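Side-chain contacts in ARO (armadillo repeats only protein) (Plasmodium falciparum Santa Lucia, PDB 5EWP), which probably acts as an armadillo-repeat protein-binding scaffold in the translocation of rhoptries to, and their attachment at, the apical pole of the parasite: residues Y132-M137 and I172-N177; M144-A149 and L191-E196; E165-G170 and E202-N207; L113-V118 and C152-V157. One frame throughout, in Å; residues are numbered along the deposited sequence.

Contact 1: Y132-M137 and I172-N177; sequences YLISGM and ITQLVN
Met-137 and Gln-174 form the dense part of this contact. The methionine chain bends at its thioether (chi3 -81°), which lays the terminal methyl against the stem of the glutamine, with Met-137 CE 3.8 Å from Gln-174 CB. The root of the same side chain touches the same methylene, Met-137 CB lying 3.9 Å from Gln-174 CB, so Gln-174 is gripped near its backbone. The sulfur continues to the next residue, and Met-137 SD is 3.9 Å from Leu-175 CD2. Buried Ile-134 completes the tight side: Gln-174 CG lies 3.7 Å from Ile-134 O and 3.8 Å from Ile-134 CG2, and the two side chains cross at about a right angle. Ala-149 of helix 142-156 covers Met-137, while Phe-166 packs on both Leu-175 and Ile-134. The end of helix 130-136 and the residue after it thus pack on helix 171-177 through mainly apolar atoms, consistent with the stacked short helices of an armadillo fold.

Toward solvent the packing is thinner. The bend of Gln-174 at chi2 (-46°) takes the amide of this partly exposed residue away from the methionine. Lys-138 also touches Gln-174. On the wet side a water molecule joins the backbones, 2.8 Å from Met-137 O and 3.0 Å from Gln-174 O, where no direct polar bond links the two segments.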
loop_
_atom_site.group_PDB
_atom_site.type_symbol
_atom_site.label_atom_id
_atom_site.label_comp_id
_atom_site.label_asym_id
_atom_site.label_seq_id
_atom_site.Cartn_x
_atom_site.Cartn_y
_atom_site.Cartn_z
ATOM N N TYR A 132 -3.890 -9.645 -0.331
ATOM C CA TYR A 132 -2.446 -9.497 -0.129
ATOM C C TYR A 132 -2.147 -8.193 0.594
ATOM O O TYR A 132 -1.320 -8.146 1.496
ATOM C CB TYR A 132 -1.704 -9.542 -1.464
ATOM C CG TYR A 132 -1.938 -10.830 -2.200
ATOM C CD1 TYR A 132 -1.261 -11.986 -1.841
ATOM C CD2 TYR A 132 -2.880 -10.905 -3.225
ATOM C CE1 TYR A 132 -1.491 -13.180 -2.500
ATOM C CE2 TYR A 132 -3.115 -12.098 -3.890
ATOM C CZ TYR A 132 -2.411 -13.233 -3.521
ATOM O OH TYR A 132 -2.633 -14.422 -4.171
ATOM N N LEU A 133 -2.831 -7.125 0.195
ATOM C CA LEU A 133 -2.601 -5.836 0.828
ATOM C C LEU A 133 -3.082 -5.842 2.277
ATOM O O LEU A 133 -2.465 -5.220 3.145
ATOM C CB LEU A 133 -3.291 -4.737 0.034
ATOM C CG LEU A 133 -2.761 -4.517 -1.386
ATOM C CD1 LEU A 133 -3.707 -3.595 -2.132
ATOM C CD2 LEU A 133 -1.361 -3.940 -1.360
ATOM N N ILE A 134 -4.191 -6.536 2.542
ATOM C CA ILE A 134 -4.695 -6.637 3.904
ATOM C C ILE A 134 -3.732 -7.435 4.772
ATOM O O ILE A 134 -3.453 -7.068 5.917
ATOM C CB ILE A 134 -6.100 -7.281 3.945
ATOM C CG1 ILE A 134 -7.124 -6.301 3.375
ATOM C CG2 ILE A 134 -6.491 -7.647 5.374
ATOM C CD1 ILE A 134 -8.507 -6.913 3.115
ATOM N N SER A 135 -3.204 -8.520 4.213
ATOM C CA SER A 135 -2.205 -9.309 4.919
ATOM C C SER A 135 -0.984 -8.441 5.254
ATOM O O SER A 135 -0.399 -8.553 6.341
ATOM C CB SER A 135 -1.805 -10.523 4.070
ATOM O OG SER A 135 -0.983 -11.414 4.798
ATOM N N GLY A 136 -0.626 -7.561 4.321
ATOM C CA GLY A 136 0.511 -6.666 4.474
ATOM C C GLY A 136 0.386 -5.661 5.608
ATOM O O GLY A 136 1.386 -5.190 6.142
ATOM N N MET A 137 -0.841 -5.317 5.984
ATOM C CA MET A 137 -1.042 -4.414 7.116
ATOM C C MET A 137 -0.596 -5.048 8.434
ATOM O O MET A 137 -0.533 -4.376 9.463
ATOM C CB MET A 137 -2.516 -3.986 7.220
ATOM C CG MET A 137 -2.911 -2.906 6.226
ATOM S SD MET A 137 -4.585 -2.325 6.569
ATOM C CE MET A 137 -5.510 -3.619 5.769
ATOM N N ILE A 172 -11.061 -4.576 8.153
ATOM C CA ILE A 172 -11.339 -3.653 9.248
ATOM C C ILE A 172 -10.575 -4.063 10.514
ATOM O O ILE A 172 -10.066 -3.211 11.248
ATOM C CB ILE A 172 -12.850 -3.553 9.517
ATOM C CG1 ILE A 172 -13.522 -2.798 8.364
ATOM C CG2 ILE A 172 -13.126 -2.829 10.827
ATOM C CD1 ILE A 172 -12.989 -1.387 8.187
ATOM N N THR A 173 -10.485 -5.364 10.759
ATOM C CA THR A 173 -9.656 -5.859 11.852
ATOM C C THR A 173 -8.230 -5.309 11.761
ATOM O O THR A 173 -7.705 -4.772 12.735
ATOM C CB THR A 173 -9.605 -7.391 11.868
ATOM O OG1 THR A 173 -10.943 -7.911 11.875
ATOM C CG2 THR A 173 -8.849 -7.887 13.104
ATOM N N GLN A 174 -7.621 -5.407 10.583
ATOM C CA GLN A 174 -6.249 -4.946 10.428
ATOM C C GLN A 174 -6.143 -3.428 10.561
ATOM O O GLN A 174 -5.212 -2.926 11.188
ATOM C CB GLN A 174 -5.675 -5.404 9.092
ATOM C CG GLN A 174 -5.562 -6.893 8.976
ATOM C CD GLN A 174 -4.946 -7.518 10.211
ATOM O OE1 GLN A 174 -3.898 -7.082 10.686
ATOM N NE2 GLN A 174 -5.611 -8.530 10.750
ATOM N N LEU A 175 -7.092 -2.688 9.981
ATOM C CA LEU A 175 -7.063 -1.237 10.113
ATOM C C LEU A 175 -7.165 -0.781 11.542
ATOM O O LEU A 175 -6.461 0.136 11.971
ATOM C CB LEU A 175 -8.205 -0.572 9.337
ATOM C CG LEU A 175 -8.024 -0.167 7.897
ATOM C CD1 LEU A 175 -9.271 0.633 7.461
ATOM C CD2 LEU A 175 -6.745 0.663 7.782
ATOM N N VAL A 176 -8.086 -1.400 12.271
ATOM C CA VAL A 176 -8.314 -1.032 13.654
ATOM C C VAL A 176 -7.054 -1.332 14.457
ATOM O O VAL A 176 -6.673 -0.563 15.335
ATOM C CB VAL A 176 -9.553 -1.752 14.233
ATOM C CG1 VAL A 176 -9.614 -1.600 15.745
ATOM C CG2 VAL A 176 -10.820 -1.193 13.598
ATOM N N ASN A 177 -6.381 -2.433 14.134
ATOM C CA ASN A 177 -5.117 -2.748 14.789
ATOM C C ASN A 177 -4.026 -1.713 14.544
ATOM O O ASN A 177 -3.132 -1.534 15.374
ATOM C CB ASN A 177 -4.606 -4.116 14.344
ATOM C CG ASN A 177 -5.415 -5.250 14.925
ATOM O OD1 ASN A 177 -6.319 -5.030 15.734
ATOM N ND2 ASN A 177 -5.097 -6.473 14.518
HETATM O O HOH W 1 -2.600 -4.337 11.381
#

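Contact 2: M144-A149 and L191-E196; sequences MKAACA and LYTQLE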
loop_
_atom_site.group_PDB
_atom_site.type_symbol
_atom_site.label_atom_id
_atom_site.label_comp_id
_atom_site.label_asym_id
_atom_site.label_seq_id
_atom_site.Cartn_x
_atom_site.Cartn_y
_atom_site.Cartn_z
ATOM N N MET A 144 5.698 -0.506 5.338
ATOM C CA MET A 144 4.916 -1.563 4.707
ATOM C C MET A 144 3.446 -1.517 5.149
ATOM O O MET A 144 2.540 -1.481 4.325
ATOM C CB MET A 144 5.554 -2.906 5.060
ATOM C CG MET A 144 4.814 -4.138 4.601
ATOM S SD MET A 144 4.810 -4.394 2.835
ATOM C CE MET A 144 4.004 -6.005 2.793
ATOM N N LYS A 145 3.203 -1.501 6.455
ATOM C CA LYS A 145 1.818 -1.545 6.918
ATOM C C LYS A 145 1.062 -0.276 6.523
ATOM O O LYS A 145 -0.108 -0.346 6.155
ATOM C CB LYS A 145 1.750 -1.779 8.435
ATOM C CG LYS A 145 2.273 -0.647 9.301
ATOM C CD LYS A 145 2.649 -1.138 10.716
ATOM C CE LYS A 145 1.753 -2.254 11.192
ATOM N NZ LYS A 145 2.004 -2.594 12.618
ATOM N N ALA A 146 1.733 0.871 6.548
ATOM C CA ALA A 146 1.089 2.124 6.177
ATOM C C ALA A 146 0.779 2.195 4.682
ATOM O O ALA A 146 -0.289 2.665 4.299
ATOM C CB ALA A 146 1.955 3.300 6.579
ATOM N N ALA A 147 1.714 1.732 3.850
ATOM C CA ALA A 147 1.523 1.723 2.401
ATOM C C ALA A 147 0.391 0.779 2.007
ATOM O O ALA A 147 -0.417 1.098 1.125
ATOM C CB ALA A 147 2.816 1.331 1.685
ATOM N N CYS A 148 0.334 -0.386 2.645
ATOM C CA CYS A 148 -0.738 -1.329 2.358
ATOM C C CYS A 148 -2.097 -0.749 2.758
ATOM O O CYS A 148 -3.062 -0.845 2.001
ATOM C CB CYS A 148 -0.500 -2.646 3.080
ATOM S SG CYS A 148 0.810 -3.649 2.307
ATOM N N ALA A 149 -2.150 -0.113 3.923
ATOM C CA ALA A 149 -3.390 0.497 4.405
ATOM C C ALA A 149 -3.866 1.599 3.463
ATOM O O ALA A 149 -5.056 1.675 3.146
ATOM C CB ALA A 149 -3.208 1.045 5.817
ATOM N N LEU A 191 2.997 9.489 15.517
ATOM C CA LEU A 191 2.083 8.375 15.338
ATOM C C LEU A 191 1.338 8.582 14.021
ATOM O O LEU A 191 0.117 8.673 13.988
ATOM C CB LEU A 191 1.124 8.268 16.523
ATOM C CG LEU A 191 1.825 7.908 17.840
ATOM C CD1 LEU A 191 0.974 8.270 19.037
ATOM C CD2 LEU A 191 2.114 6.429 17.839
ATOM N N TYR A 192 2.120 8.681 12.949
ATOM C CA TYR A 192 1.623 8.886 11.592
ATOM C C TYR A 192 0.617 7.828 11.174
ATOM O O TYR A 192 -0.499 8.145 10.759
ATOM C CB TYR A 192 2.791 8.887 10.610
ATOM C CG TYR A 192 3.735 10.053 10.774
ATOM C CD1 TYR A 192 3.255 11.339 11.002
ATOM C CD2 TYR A 192 5.111 9.867 10.709
ATOM C CE1 TYR A 192 4.122 12.408 11.151
ATOM C CE2 TYR A 192 5.982 10.925 10.854
ATOM C CZ TYR A 192 5.486 12.195 11.077
ATOM O OH TYR A 192 6.359 13.251 11.225
ATOM N N THR A 193 1.031 6.570 11.276
ATOM C CA THR A 193 0.226 5.450 10.817
ATOM C C THR A 193 -1.098 5.406 11.575
ATOM O O THR A 193 -2.142 5.149 10.982
ATOM C CB THR A 193 0.985 4.117 10.985
ATOM O OG1 THR A 193 2.206 4.175 10.240
ATOM C CG2 THR A 193 0.150 2.942 10.495
ATOM N N GLN A 194 -1.062 5.686 12.876
ATOM C CA GLN A 194 -2.286 5.707 13.672
ATOM C C GLN A 194 -3.265 6.776 13.188
ATOM O O GLN A 194 -4.465 6.523 13.046
ATOM C CB GLN A 194 -1.963 5.928 15.155
ATOM C CG GLN A 194 -1.369 4.715 15.850
ATOM C CD GLN A 194 0.116 4.536 15.571
ATOM O OE1 GLN A 194 0.741 5.372 14.918
ATOM N NE2 GLN A 194 0.687 3.441 16.069
ATOM N N LEU A 195 -2.743 7.969 12.935
ATOM C CA LEU A 195 -3.562 9.072 12.464
ATOM C C LEU A 195 -4.138 8.764 11.087
ATOM O O LEU A 195 -5.313 9.034 10.826
ATOM C CB LEU A 195 -2.758 10.367 12.436
ATOM C CG LEU A 195 -3.534 11.606 11.980
ATOM C CD1 LEU A 195 -4.864 11.725 12.692
ATOM C CD2 LEU A 195 -2.694 12.838 12.256
ATOM N N GLU A 196 -3.316 8.185 10.212
ATOM C CA GLU A 196 -3.797 7.836 8.873
ATOM C C GLU A 196 -4.906 6.787 8.955
ATOM O O GLU A 196 -5.898 6.856 8.227
ATOM C CB GLU A 196 -2.640 7.347 7.993
ATOM C CG GLU A 196 -1.621 8.439 7.693
ATOM C CD GLU A 196 -0.394 7.936 6.951
ATOM O OE1 GLU A 196 -0.337 6.729 6.616
ATOM O OE2 GLU A 196 0.525 8.751 6.715
HETATM O O HOH W 2 -1.622 4.538 5.823
#
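Ala-146 and Thr-193 face each other where helices 142-156 and 192-205 run side by side; their CA atoms are 5.8 Å apart. Over these short segments the helix axes approach to 10.2 Å, and their N-to-C directions differ by 18°, which makes them nearly parallel. The small alanine points at the opposite helix, and its methyl meets two polar side chains one turn apart: Ala-146 CB is 3.8 Å from Thr-193 OG1 and 4.1 Å from Glu-196 OE1. Near-parallel packing of helices separated by some forty residues is consistent with the right-handed superhelix of an armadillo array, in which equivalent helices line up along the length of the protein.

The threonine hydroxyl has its polar partner elsewhere, in a hydrogen bond with Asp-142 OD1 just before the first segment. With chi1 at -59° this hydroxyl lies beside the backbone N, and the methyl takes the other branch, placing Thr-193 CG2 4.3 Å from Lys-145 CG. Lys-145 also touches Leu-178. Glu-196 stretches out beyond CG (chi2 174°), and besides touching the alanine methyl its carboxylate has a polar link to helix 142-156 through solvent. A single water donates one hydrogen bond to Ala-146 O (2.8 Å) and its second to Glu-196 OE1 (2.7 Å). Both protons of that water are thereby used, and the carboxylate gains a link to the opposite backbone.

Contact 3: E165-G170 and E202-N207; sequences EFLKLG and EDFILN
Phe-166 and Phe-204 point at each other from helices 160-168 and 192-205, and their aromatic packing carries most of this contact. Each has its ring carbon CG anti to the backbone N (chi1 -179° and -177°), which turns both rings toward the opposite helix. Phe-204 arrives at the edge of the Phe-166 ring, near its plane, with Phe-204 CE1 3.9 Å from Phe-166 CD2 and its neighbour Phe-204 CD1 4.1 Å from the same carbon. Phe-166 in turn meets the second ring obliquely. The rings continue into a wider cluster: Phe-156 lies against Phe-166, Phe-215 against Phe-204, and Ile-172 touches both.

The aliphatic share is smaller. Leu-167 offers the root of its side chain to the far end of the second ring, Leu-167 CB being 4.0 Å from Phe-204 CZ, while Ala-218 also meets this leucine.

Polar groups hold the helix ends. Helix 160-168 closes in a Schellman motif at Gly-170, where a positive phi (92°) goes with two bonds back into the last turn, one of them from Gly-170 N to Leu-167 O at 3.1 Å. The same glycine is the N-cap of helix 171-177. Lys-163 of helix 160-168 is a side-chain donor, its NZ hydrogen-bonded to the carbonyls of Asp-203, Phe-204 and Leu-206 at the C-terminal end of helix 192-205. Between these ends the two phenylalanines help fill the hydrophobic core among helices 160-168, 171-177 and 192-205, as in armadillo folds.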
loop_
_atom_site.group_PDB
_atom_site.type_symbol
_atom_site.label_atom_id
_atom_site.label_comp_id
_atom_site.label_asym_id
_atom_site.label_seq_id
_atom_site.Cartn_x
_atom_site.Cartn_y
_atom_site.Cartn_z
ATOM N N GLU A 165 -16.141 -6.194 0.350
ATOM C CA GLU A 165 -15.116 -7.210 0.175
ATOM C C GLU A 165 -13.980 -6.994 1.185
ATOM O O GLU A 165 -13.502 -7.950 1.815
ATOM C CB GLU A 165 -14.602 -7.192 -1.268
ATOM C CG GLU A 165 -13.412 -8.105 -1.565
ATOM C CD GLU A 165 -13.765 -9.592 -1.651
ATOM O OE1 GLU A 165 -14.906 -9.971 -1.328
ATOM O OE2 GLU A 165 -12.886 -10.384 -2.055
ATOM N N PHE A 166 -13.566 -5.740 1.349
ATOM C CA PHE A 166 -12.551 -5.383 2.336
ATOM C C PHE A 166 -12.951 -5.874 3.736
ATOM O O PHE A 166 -12.158 -6.508 4.454
ATOM C CB PHE A 166 -12.333 -3.865 2.319
ATOM C CG PHE A 166 -11.281 -3.370 3.292
ATOM C CD1 PHE A 166 -9.922 -3.547 3.028
ATOM C CD2 PHE A 166 -11.650 -2.699 4.444
ATOM C CE1 PHE A 166 -8.957 -3.076 3.920
ATOM C CE2 PHE A 166 -10.700 -2.215 5.333
ATOM C CZ PHE A 166 -9.345 -2.409 5.071
ATOM N N LEU A 167 -14.204 -5.626 4.105
ATOM C CA LEU A 167 -14.729 -6.066 5.401
ATOM C C LEU A 167 -14.736 -7.586 5.528
ATOM O O LEU A 167 -14.326 -8.142 6.551
ATOM C CB LEU A 167 -16.135 -5.492 5.594
ATOM C CG LEU A 167 -16.921 -5.876 6.847
ATOM C CD1 LEU A 167 -16.177 -5.447 8.089
ATOM C CD2 LEU A 167 -18.301 -5.236 6.785
ATOM N N LYS A 168 -15.193 -8.254 4.476
ATOM C CA LYS A 168 -15.272 -9.706 4.441
ATOM C C LYS A 168 -13.905 -10.362 4.616
ATOM O O LYS A 168 -13.787 -11.412 5.236
ATOM C CB LYS A 168 -15.917 -10.147 3.127
ATOM C CG LYS A 168 -16.051 -11.639 2.918
ATOM C CD LYS A 168 -16.306 -11.918 1.452
ATOM C CE LYS A 168 -17.068 -13.208 1.247
ATOM N NZ LYS A 168 -16.323 -14.351 1.823
ATOM N N LEU A 169 -12.876 -9.720 4.074
ATOM C CA LEU A 169 -11.526 -10.261 4.084
ATOM C C LEU A 169 -10.755 -9.955 5.364
ATOM O O LEU A 169 -9.586 -10.336 5.501
ATOM C CB LEU A 169 -10.745 -9.728 2.884
ATOM C CG LEU A 169 -11.235 -10.195 1.519
ATOM C CD1 LEU A 169 -10.552 -9.397 0.410
ATOM C CD2 LEU A 169 -10.971 -11.686 1.358
ATOM N N GLY A 170 -11.397 -9.267 6.296
ATOM C CA GLY A 170 -10.782 -8.968 7.572
ATOM C C GLY A 170 -10.054 -7.642 7.571
ATOM O O GLY A 170 -9.269 -7.355 8.467
ATOM N N GLU A 202 -12.740 6.460 8.777
ATOM C CA GLU A 202 -13.768 7.419 8.401
ATOM C C GLU A 202 -14.166 7.245 6.936
ATOM O O GLU A 202 -15.358 7.257 6.606
ATOM C CB GLU A 202 -13.290 8.850 8.655
ATOM C CG GLU A 202 -13.190 9.215 10.127
ATOM C CD GLU A 202 -12.819 10.672 10.346
ATOM O OE1 GLU A 202 -12.053 11.220 9.524
ATOM O OE2 GLU A 202 -13.290 11.266 11.341
ATOM N N ASP A 203 -13.172 7.075 6.062
ATOM C CA ASP A 203 -13.437 6.922 4.634
ATOM C C ASP A 203 -14.191 5.642 4.316
ATOM O O ASP A 203 -14.923 5.568 3.325
ATOM C CB ASP A 203 -12.124 6.980 3.842
ATOM C CG ASP A 203 -11.528 8.378 3.828
ATOM O OD1 ASP A 203 -12.225 9.319 4.281
ATOM O OD2 ASP A 203 -10.388 8.553 3.358
ATOM N N PHE A 204 -14.007 4.636 5.159
ATOM C CA PHE A 204 -14.762 3.395 5.061
ATOM C C PHE A 204 -16.224 3.630 5.448
ATOM O O PHE A 204 -17.138 3.173 4.770
ATOM C CB PHE A 204 -14.152 2.321 5.973
ATOM C CG PHE A 204 -14.834 0.986 5.890
ATOM C CD1 PHE A 204 -14.544 0.112 4.858
ATOM C CD2 PHE A 204 -15.748 0.597 6.854
ATOM C CE1 PHE A 204 -15.167 -1.131 4.770
ATOM C CE2 PHE A 204 -16.366 -0.643 6.790
ATOM C CZ PHE A 204 -16.083 -1.512 5.744
ATOM N N ILE A 205 -16.431 4.340 6.551
ATOM C CA ILE A 205 -17.777 4.533 7.091
ATOM C C ILE A 205 -18.602 5.435 6.182
ATOM O O ILE A 205 -19.799 5.209 6.003
ATOM C CB ILE A 205 -17.731 5.138 8.513
ATOM C CG1 ILE A 205 -17.120 4.138 9.501
ATOM C CG2 ILE A 205 -19.132 5.573 8.984
ATOM C CD1 ILE A 205 -16.629 4.777 10.780
ATOM N N LEU A 206 -17.957 6.440 5.599
ATOM C CA LEU A 206 -18.660 7.468 4.838
ATOM C C LEU A 206 -18.679 7.208 3.336
ATOM O O LEU A 206 -17.685 6.771 2.755
ATOM C CB LEU A 206 -18.029 8.834 5.103
ATOM C CG LEU A 206 -17.980 9.238 6.576
ATOM C CD1 LEU A 206 -17.138 10.492 6.775
ATOM C CD2 LEU A 206 -19.398 9.422 7.116
ATOM N N ASN A 207 -19.823 7.504 2.723
ATOM C CA ASN A 207 -19.927 7.594 1.273
ATOM C C ASN A 207 -20.209 9.046 0.945
ATOM O O ASN A 207 -21.329 9.521 1.135
ATOM C CB ASN A 207 -21.027 6.683 0.728
ATOM C CG ASN A 207 -21.186 6.799 -0.776
ATOM O OD1 ASN A 207 -20.423 7.496 -1.441
ATOM N ND2 ASN A 207 -22.199 6.140 -1.314
#

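Contact 4: L113-V118 and C152-V157; sequences LSVDNV and CRNIFV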
loop_
_atom_site.group_PDB
_atom_site.type_symbol
_atom_site.label_atom_id
_atom_site.label_comp_id
_atom_site.label_asym_id
_atom_site.label_seq_id
_atom_site.Cartn_x
_atom_site.Cartn_y
_atom_site.Cartn_z
ATOM N N LEU A 113 0.796 3.618 -7.663
ATOM C CA LEU A 113 -0.129 3.474 -8.786
ATOM C C LEU A 113 -1.561 3.752 -8.362
ATOM O O LEU A 113 -2.414 4.077 -9.202
ATOM C CB LEU A 113 -0.033 2.073 -9.391
ATOM C CG LEU A 113 1.264 1.791 -10.163
ATOM C CD1 LEU A 113 1.309 0.319 -10.446
ATOM C CD2 LEU A 113 1.268 2.591 -11.454
ATOM N N SER A 114 -1.829 3.614 -7.069
ATOM C CA SER A 114 -3.199 3.798 -6.563
ATOM C C SER A 114 -3.518 5.265 -6.294
ATOM O O SER A 114 -4.664 5.607 -5.983
ATOM C CB SER A 114 -3.431 2.984 -5.293
ATOM O OG SER A 114 -2.774 3.566 -4.172
ATOM N N VAL A 115 -2.511 6.124 -6.398
ATOM C CA VAL A 115 -2.696 7.538 -6.089
ATOM C C VAL A 115 -3.163 8.306 -7.318
ATOM O O VAL A 115 -2.518 8.286 -8.368
ATOM C CB VAL A 115 -1.414 8.185 -5.543
ATOM C CG1 VAL A 115 -1.648 9.674 -5.293
ATOM C CG2 VAL A 115 -0.999 7.495 -4.251
ATOM N N ASP A 116 -4.298 8.985 -7.175
ATOM C CA ASP A 116 -4.831 9.793 -8.263
ATOM C C ASP A 116 -4.972 8.995 -9.554
ATOM O O ASP A 116 -4.612 9.471 -10.639
ATOM C CB ASP A 116 -3.951 11.029 -8.516
ATOM C CG ASP A 116 -4.029 12.052 -7.391
ATOM O OD1 ASP A 116 -5.035 12.073 -6.658
ATOM O OD2 ASP A 116 -3.072 12.838 -7.240
ATOM N N ASN A 117 -5.478 7.770 -9.453
ATOM C CA ASN A 117 -5.686 6.992 -10.666
ATOM C C ASN A 117 -6.741 5.946 -10.413
ATOM O O ASN A 117 -6.471 4.839 -9.943
ATOM C CB ASN A 117 -4.375 6.356 -11.184
ATOM C CG ASN A 117 -4.522 5.862 -12.610
ATOM O OD1 ASN A 117 -5.306 4.947 -12.882
ATOM N ND2 ASN A 117 -3.790 6.474 -13.534
ATOM N N VAL A 118 -7.976 6.343 -10.684
ATOM C CA VAL A 118 -9.118 5.505 -10.408
ATOM C C VAL A 118 -9.116 4.203 -11.206
ATOM O O VAL A 118 -9.458 3.134 -10.678
ATOM C CB VAL A 118 -10.393 6.321 -10.676
ATOM C CG1 VAL A 118 -11.557 5.416 -10.779
ATOM C CG2 VAL A 118 -10.566 7.334 -9.548
ATOM N N CYS A 152 -5.207 0.033 0.182
ATOM C CA CYS A 152 -6.550 -0.494 0.465
ATOM C C CYS A 152 -7.590 0.607 0.460
ATOM O O CYS A 152 -8.663 0.453 -0.123
ATOM C CB CYS A 152 -6.600 -1.198 1.809
ATOM S SG CYS A 152 -5.759 -2.794 1.778
ATOM N N ARG A 153 -7.284 1.708 1.139
ATOM C CA ARG A 153 -8.230 2.818 1.222
ATOM C C ARG A 153 -8.464 3.436 -0.148
ATOM O O ARG A 153 -9.609 3.746 -0.514
ATOM C CB ARG A 153 -7.745 3.873 2.209
ATOM C CG ARG A 153 -8.612 5.150 2.255
ATOM C CD ARG A 153 -8.062 6.231 1.336
ATOM N NE ARG A 153 -8.952 7.389 1.265
ATOM C CZ ARG A 153 -8.911 8.291 0.294
ATOM N NH1 ARG A 153 -8.037 8.158 -0.689
ATOM N NH2 ARG A 153 -9.745 9.324 0.303
ATOM N N ASN A 154 -7.383 3.626 -0.903
ATOM C CA ASN A 154 -7.518 4.239 -2.231
ATOM C C ASN A 154 -8.418 3.403 -3.124
ATOM O O ASN A 154 -9.160 3.941 -3.962
ATOM C CB ASN A 154 -6.140 4.455 -2.876
ATOM C CG ASN A 154 -5.344 5.581 -2.195
ATOM O OD1 ASN A 154 -5.895 6.362 -1.426
ATOM N ND2 ASN A 154 -4.055 5.673 -2.500
ATOM N N ILE A 155 -8.377 2.090 -2.927
ATOM C CA ILE A 155 -9.276 1.182 -3.635
ATOM C C ILE A 155 -10.697 1.219 -3.067
ATOM O O ILE A 155 -11.646 1.425 -3.832
ATOM C CB ILE A 155 -8.748 -0.278 -3.593
ATOM C CG1 ILE A 155 -7.456 -0.379 -4.406
ATOM C CG2 ILE A 155 -9.775 -1.262 -4.135
ATOM C CD1 ILE A 155 -6.604 -1.623 -4.055
ATOM N N PHE A 156 -10.876 1.024 -1.755
ATOM C CA PHE A 156 -12.245 0.749 -1.305
ATOM C C PHE A 156 -13.140 1.989 -1.284
ATOM O O PHE A 156 -14.358 1.847 -1.285
ATOM C CB PHE A 156 -12.306 0.005 0.066
ATOM C CG PHE A 156 -11.787 0.765 1.288
ATOM C CD1 PHE A 156 -12.323 1.978 1.693
ATOM C CD2 PHE A 156 -10.825 0.173 2.107
ATOM C CE1 PHE A 156 -11.864 2.618 2.841
ATOM C CE2 PHE A 156 -10.371 0.802 3.248
ATOM C CZ PHE A 156 -10.881 2.015 3.624
ATOM N N VAL A 157 -12.577 3.193 -1.301
ATOM C CA VAL A 157 -13.456 4.370 -1.294
ATOM C C VAL A 157 -14.253 4.517 -2.590
ATOM O O VAL A 157 -15.254 5.237 -2.626
ATOM C CB VAL A 157 -12.693 5.677 -1.054
ATOM C CG1 VAL A 157 -12.064 5.678 0.330
ATOM C CG2 VAL A 157 -11.647 5.912 -2.126
#
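Ser-114 and Asn-154 are brought together by their first torsions. The serine hydroxyl sits between its backbone N and carbonyl carbon (chi1 74°), while the asparagine amide lies opposite its own carbonyl carbon (chi1 -71°), which sends it from helix 142-156 to the loop that follows helix 100-113. There Asn-154 ND2 donates to Ser-114 OG at 3.0 Å in an almost straight bond, with an N-H...O angle of 172°, and the oxygen lies close to the plane of the amide. The asparagine stem settles on the loop backbone, with Asn-154 CB 3.6 Å from Ser-114 O, and Val-115 CG2 comes to 4.0 Å from Asn-154 ND2.

The other end of the amide is held from within the helix. Arg-153 NH1 donates to Asn-154 OD1 at 2.9 Å. The oxygen lies in the guanidinium plane, whereas the donor nitrogen is tilted somewhat from the carbonyl plane.

The buried amide is therefore bonded at both its nitrogen and its oxygen, which should fix its rotation and decide which end is which. The neighbouring arginine would probably polarise the carbonyl and sharpen the N-H as a donor. A chain of polar links runs from Ser-111 O in helix 100-113 through Ser-114 OG, Asn-154 and Arg-153, whose NE forms a salt bridge to Asp-203 OD2 of helix 192-205.

Followed from the N terminus, contact 4 opens first, at the loop after helix 100-113, and is the first to close, on helix 142-156. Contacts 1 and 2 start within its span but end beyond it, so both cross contact 4 and also each other. Contact 3 begins after contact 4 has closed and lies in series with it, yet crosses contacts 1 and 2, closing last on the end of helix 192-205. None lies wholly within another. Contact 4 ties the loop to helix 142-156, contact 1 joins helices 130-136 and 171-177, and contacts 2 and 3 bring helices 142-156 and 160-168 to helix 192-205. Contacts 3 and 4 touch although they are in series.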